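Local structure of putative polyprenyl synthetase (Streptomyces coelicolor, 3NF2) at residues D94-D98 and Q159-I163; V171-L177 and K249-A255. The protein probably acts as a magnesium-dependent isoprenyl diphosphate synthase, a prenyltransferase that lengthens isoprenoid diphosphates. One frame throughout, in Å; residues are numbered along the deposited sequence.

Contact 1. Residues D94-D98 and Q159-I163; sequences DDLMD and QAQDI
The carboxylate of Asp-94 lies over one face of the Gln-159 amide, the two planes stacked only 20° from parallel, with Asp-94 CG 3.4 Å from Gln-159 OE1. Asp-94 OD1 also rests 3.4 Å from Gln-159 CG, and the two side chains slide past each other in opposite senses. Asp-94 OD2 and Gln-159 OE1, 3.5 Å apart, are both acceptors and do not bond; OD2 has a weak hydrogen bond with Ser-90 OG instead. At the amide edge, NE2 of Gln-159 donates to Asp-98 OD1 at 3.1 Å (N-H...O 153°), on the syn side of the carboxylate but somewhat above its plane. The turn about CB-CG of Gln-159 (chi2 62°) sets the amide so that one group serves both aspartates: its face meets Asp-94 and its N-H reaches Asp-98.

Beside these polar groups, Met-97 CE packs 3.8 Å from Gln-159 CG, and Met-97 SD sits 4.0 Å from Ile-163 CD1, the thioether crossing the isoleucine nearly at right angles. Ala-116 and Leu-120 of the second subunit pack onto this apolar side. Asp-98 OD1 and Asp-162 OD2 approach to 4.4 Å as like charges, an opposition probably eased by the salt bridge from Asp-162 OD1 to Lys-183.

The helices run almost parallel. A sulfate, probably from the crystallisation liquor, lies about 3 Å from the Asp-98 side chain. Asp-94, Asp-95 and Asp-98 spell the first aspartate-rich DDxxD motif of trans-prenyltransferases, where in relatives magnesium bridges the aspartates to the allylic diphosphate.

Contact 2. Residues V171-L177 and K249-A255; sequences VSVEECL and KSLPVVA
Apolar contacts carry most of the join between Val-173, Cys-176 and Leu-177 and their partners Leu-251 and Val-254. CG2 of Val-173 meets CG1 of Val-254 at 3.9 Å, and the same Val-254 CG1 presses against the backbone of the loop before the helix, 3.2 Å from Val-171 O. Cys-176 holds its sulfur anti to the backbone N (chi1 -168°), which sends SG across to Leu-251 CD2, 3.8 Å away. Leu-251 CD2 also touches Leu-177 CD2 at 4.1 Å, the two leucines crossing at about a right angle. At the other end, the aliphatic part of Lys-249 lies near Val-171, with CD 4.1 Å from Val-171 CG2. Shortening Leu-251 to an alanine is likely to leave a gap beside the Cys-176 sulfur and Leu-177 CD2 and to cost Trp-303 one apolar neighbour.

No hydrogen bond crosses the interface; SG of Cys-176 merely lies 3.6 Å from Lys-249 O. Polar groups instead secure each helix start separately. Ser-172 and Glu-175 form a capping box, with Glu-175 N donating to Ser-172 OG at 3.1 Å and Ser-172 N to Glu-175 OE1 at 2.9 Å, while Glu-175 OE2 makes a salt bridge with Arg-168. Ser-250 holds the N-cap position of its helix without a side-chain capping bond.

The contact joins the antiparallel starts (163°) of helices 173-198 and 251-259 within the all-helical isoprenoid synthase fold, with Trp-303 of helix 300-319 touching Val-173, Leu-251 and Ala-255. Leu-251 N donates a hydrogen bond to OD2 of Asp-225, which lies in the probable second aspartate-rich motif.

How the contacts relate
Contact 1 is a surface contact and contact 2 a buried one, their centres about 17 Å apart and their nearest atoms about 5 Å apart without touching. They follow in series along the chain and share no helix, yet helix 139-165, used by contact 1, leads directly into helix 173-198, used by contact 2. Chemistry follows place: near the presumed diphosphate pocket, nearly parallel helices meet through carboxylates and an amide, with apolar packing turned toward the second subunit, whereas the antiparallel pair of contact 2 meets through apolar groups and no other chain of the assembly touches it. Helix 173-198, whose start forms half of contact 2, also packs against helix 139-165 beside contact 1.

Contact 1. Residues D94-D98 and Q159-I163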
loop_
_atom_site.group_PDB
_atom_site.type_symbol
_atom_site.label_atom_id
_atom_site.label_comp_id
_atom_site.label_asym_id
_atom_site.label_seq_id
_atom_site.Cartn_x
_atom_site.Cartn_y
_atom_site.Cartn_z
ATOM N N ASP A 94 6.558 -3.043 7.628
ATOM C CA ASP A 94 7.610 -2.599 8.560
ATOM C C ASP A 94 8.551 -3.732 8.957
ATOM O O ASP A 94 9.759 -3.531 8.994
ATOM C CB ASP A 94 7.048 -1.920 9.810
ATOM C CG ASP A 94 6.341 -0.607 9.509
ATOM O OD1 ASP A 94 6.352 -0.152 8.341
ATOM O OD2 ASP A 94 5.745 -0.040 10.450
ATOM N N ASP A 95 8.005 -4.918 9.216
ATOM C CA ASP A 95 8.827 -6.080 9.580
ATOM C C ASP A 95 9.803 -6.464 8.480
ATOM O O ASP A 95 10.947 -6.838 8.763
ATOM C CB ASP A 95 7.960 -7.289 9.938
ATOM C CG ASP A 95 7.308 -7.169 11.316
ATOM O OD1 ASP A 95 7.697 -6.284 12.108
ATOM O OD2 ASP A 95 6.399 -7.976 11.608
ATOM N N LEU A 96 9.354 -6.361 7.231
ATOM C CA LEU A 96 10.203 -6.672 6.101
ATOM C C LEU A 96 11.289 -5.616 5.945
ATOM O O LEU A 96 12.471 -5.950 5.784
ATOM C CB LEU A 96 9.378 -6.806 4.821
ATOM C CG LEU A 96 10.152 -7.072 3.522
ATOM C CD1 LEU A 96 11.166 -8.248 3.629
ATOM C CD2 LEU A 96 9.166 -7.329 2.423
ATOM N N MET A 97 10.880 -4.350 6.012
ATOM C CA MET A 97 11.794 -3.216 5.920
ATOM C C MET A 97 12.852 -3.241 7.031
ATOM O O MET A 97 13.999 -2.874 6.803
ATOM C CB MET A 97 11.014 -1.895 5.965
ATOM C CG MET A 97 10.254 -1.568 4.688
ATOM S SD MET A 97 9.529 0.078 4.691
ATOM C CE MET A 97 7.872 -0.270 5.204
ATOM N N ASP A 98 12.456 -3.678 8.226
ATOM C CA ASP A 98 13.344 -3.687 9.391
ATOM C C ASP A 98 14.184 -4.964 9.468
ATOM O O ASP A 98 15.139 -5.039 10.237
ATOM C CB ASP A 98 12.540 -3.517 10.695
ATOM C CG ASP A 98 11.868 -2.151 10.807
ATOM O OD1 ASP A 98 12.126 -1.261 9.956
ATOM O OD2 ASP A 98 11.076 -1.961 11.767
ATOM N N GLN A 159 7.553 5.612 9.645
ATOM C CA GLN A 159 8.487 4.629 9.123
ATOM C C GLN A 159 9.633 5.249 8.303
ATOM O O GLN A 159 10.776 4.801 8.417
ATOM C CB GLN A 159 7.729 3.561 8.320
ATOM C CG GLN A 159 8.594 2.412 7.828
ATOM C CD GLN A 159 9.235 1.615 8.950
ATOM O OE1 GLN A 159 8.783 1.656 10.099
ATOM N NE2 GLN A 159 10.292 0.873 8.617
ATOM N N ALA A 160 9.337 6.281 7.507
ATOM C CA ALA A 160 10.380 7.039 6.798
ATOM C C ALA A 160 11.348 7.678 7.778
ATOM O O ALA A 160 12.570 7.633 7.581
ATOM C CB ALA A 160 9.769 8.118 5.888
ATOM N N GLN A 161 10.795 8.260 8.839
ATOM C CA GLN A 161 11.595 8.818 9.919
ATOM C C GLN A 161 12.467 7.733 10.560
ATOM O O GLN A 161 13.661 7.945 10.779
ATOM C CB GLN A 161 10.692 9.526 10.942
ATOM C CG GLN A 161 10.196 10.882 10.433
ATOM C CD GLN A 161 8.864 11.364 11.029
ATOM O OE1 GLN A 161 8.296 10.756 11.941
ATOM N NE2 GLN A 161 8.366 12.481 10.500
ATOM N N ASP A 162 11.880 6.570 10.818
ATOM C CA ASP A 162 12.623 5.454 11.414
ATOM C C ASP A 162 13.842 5.084 10.566
ATOM O O ASP A 162 14.962 5.074 11.068
ATOM C CB ASP A 162 11.721 4.241 11.626
ATOM C CG ASP A 162 12.367 3.188 12.498
ATOM O OD1 ASP A 162 11.986 3.090 13.679
ATOM O OD2 ASP A 162 13.268 2.466 12.018
ATOM N N ILE A 163 13.608 4.821 9.280
ATOM C CA ILE A 163 14.673 4.559 8.306
ATOM C C ILE A 163 15.708 5.709 8.220
ATOM O O ILE A 163 16.915 5.466 8.188
ATOM C CB ILE A 163 14.078 4.224 6.906
ATOM C CG1 ILE A 163 13.194 2.978 6.992
ATOM C CG2 ILE A 163 15.180 4.012 5.865
ATOM C CD1 ILE A 163 12.336 2.738 5.766
#

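Contact 2. Residues V171-L177 and K249-A255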
loop_
_atom_site.group_PDB
_atom_site.type_symbol
_atom_site.label_atom_id
_atom_site.label_comp_id
_atom_site.label_asym_id
_atom_site.label_seq_id
_atom_site.Cartn_x
_atom_site.Cartn_y
_atom_site.Cartn_z
ATOM N N VAL A 171 19.466 10.953 18.262
ATOM C CA VAL A 171 18.217 11.457 17.714
ATOM C C VAL A 171 17.711 12.425 18.776
ATOM O O VAL A 171 17.873 12.163 19.974
ATOM C CB VAL A 171 17.217 10.285 17.516
ATOM C CG1 VAL A 171 15.827 10.777 17.197
ATOM C CG2 VAL A 171 17.702 9.354 16.412
ATOM N N SER A 172 17.144 13.557 18.370
ATOM C CA SER A 172 16.668 14.514 19.359
ATOM C C SER A 172 15.349 14.048 19.978
ATOM O O SER A 172 14.686 13.152 19.446
ATOM C CB SER A 172 16.526 15.901 18.751
ATOM O OG SER A 172 15.319 16.002 18.037
ATOM N N VAL A 173 14.990 14.651 21.109
ATOM C CA VAL A 173 13.717 14.387 21.784
ATOM C C VAL A 173 12.555 14.744 20.870
ATOM O O VAL A 173 11.634 13.947 20.691
ATOM C CB VAL A 173 13.621 15.151 23.132
ATOM C CG1 VAL A 173 12.189 15.144 23.672
ATOM C CG2 VAL A 173 14.578 14.551 24.157
ATOM N N GLU A 174 12.636 15.923 20.257
ATOM C CA GLU A 174 11.617 16.400 19.322
ATOM C C GLU A 174 11.399 15.440 18.147
ATOM O O GLU A 174 10.260 15.156 17.773
ATOM C CB GLU A 174 11.985 17.790 18.810
ATOM C CG GLU A 174 10.804 18.747 18.681
ATOM C CD GLU A 174 10.434 19.417 20.006
ATOM O OE1 GLU A 174 9.769 18.771 20.851
ATOM O OE2 GLU A 174 10.803 20.602 20.193
ATOM N N GLU A 175 12.496 14.915 17.603
ATOM C CA GLU A 175 12.448 13.971 16.489
ATOM C C GLU A 175 11.778 12.663 16.891
ATOM O O GLU A 175 11.046 12.056 16.100
ATOM C CB GLU A 175 13.857 13.682 15.976
ATOM C CG GLU A 175 14.445 14.778 15.099
ATOM C CD GLU A 175 15.937 14.601 14.840
ATOM O OE1 GLU A 175 16.602 13.820 15.555
ATOM O OE2 GLU A 175 16.452 15.253 13.914
ATOM N N CYS A 176 12.039 12.234 18.122
ATOM C CA CYS A 176 11.456 11.012 18.647
ATOM C C CYS A 176 9.951 11.185 18.858
ATOM O O CYS A 176 9.174 10.282 18.552
ATOM C CB CYS A 176 12.136 10.628 19.953
ATOM S SG CYS A 176 11.752 8.983 20.533
ATOM N N LEU A 177 9.559 12.359 19.353
ATOM C CA LEU A 177 8.167 12.667 19.646
ATOM C C LEU A 177 7.329 12.679 18.393
ATOM O O LEU A 177 6.270 12.048 18.359
ATOM C CB LEU A 177 8.030 14.010 20.376
ATOM C CG LEU A 177 8.383 14.044 21.868
ATOM C CD1 LEU A 177 8.252 15.463 22.434
ATOM C CD2 LEU A 177 7.542 13.059 22.673
ATOM N N LYS A 249 15.957 3.580 19.778
ATOM C CA LYS A 249 16.052 4.870 20.362
ATOM C C LYS A 249 14.704 5.349 20.833
ATOM O O LYS A 249 14.113 6.220 20.257
ATOM C CB LYS A 249 16.716 5.814 19.399
ATOM C CG LYS A 249 18.144 5.415 19.145
ATOM C CD LYS A 249 19.071 6.608 19.069
ATOM C CE LYS A 249 20.464 6.231 19.455
ATOM N NZ LYS A 249 20.851 4.997 18.800
ATOM N N SER A 250 14.239 4.766 21.914
ATOM C CA SER A 250 12.971 5.104 22.522
ATOM C C SER A 250 13.134 6.320 23.346
ATOM O O SER A 250 14.218 6.773 23.552
ATOM C CB SER A 250 12.486 3.978 23.386
ATOM O OG SER A 250 13.562 3.438 24.080
ATOM N N LEU A 251 12.035 6.829 23.839
ATOM C CA LEU A 251 12.042 8.071 24.545
ATOM C C LEU A 251 12.952 8.073 25.753
ATOM O O LEU A 251 13.631 9.028 25.964
ATOM C CB LEU A 251 10.645 8.409 24.979
ATOM C CG LEU A 251 9.896 9.235 23.967
ATOM C CD1 LEU A 251 8.510 9.441 24.404
ATOM C CD2 LEU A 251 10.562 10.519 23.775
ATOM N N PRO A 252 12.993 7.030 26.551
ATOM C CA PRO A 252 13.941 7.118 27.672
ATOM C C PRO A 252 15.400 7.258 27.214
ATOM O O PRO A 252 16.140 8.090 27.759
ATOM C CB PRO A 252 13.751 5.796 28.427
ATOM C CG PRO A 252 12.509 5.193 27.920
ATOM C CD PRO A 252 12.211 5.777 26.581
ATOM N N VAL A 253 15.784 6.465 26.211
ATOM C CA VAL A 253 17.134 6.491 25.634
ATOM C C VAL A 253 17.469 7.885 25.144
ATOM O O VAL A 253 18.489 8.468 25.514
ATOM C CB VAL A 253 17.245 5.521 24.443
ATOM C CG1 VAL A 253 18.650 5.543 23.849
ATOM C CG2 VAL A 253 16.882 4.122 24.871
ATOM N N VAL A 254 16.575 8.417 24.323
ATOM C CA VAL A 254 16.742 9.730 23.720
ATOM C C VAL A 254 16.762 10.862 24.750
ATOM O O VAL A 254 17.632 11.742 24.695
ATOM C CB VAL A 254 15.656 9.954 22.660
ATOM C CG1 VAL A 254 15.693 11.351 22.162
ATOM C CG2 VAL A 254 15.855 8.978 21.493
ATOM N N ALA A 255 15.821 10.832 25.697
ATOM C CA ALA A 255 15.772 11.841 26.766
ATOM C C ALA A 255 17.050 11.837 27.619
ATOM O O ALA A 255 17.535 12.889 28.017
ATOM C CB ALA A 255 14.543 11.645 27.640
#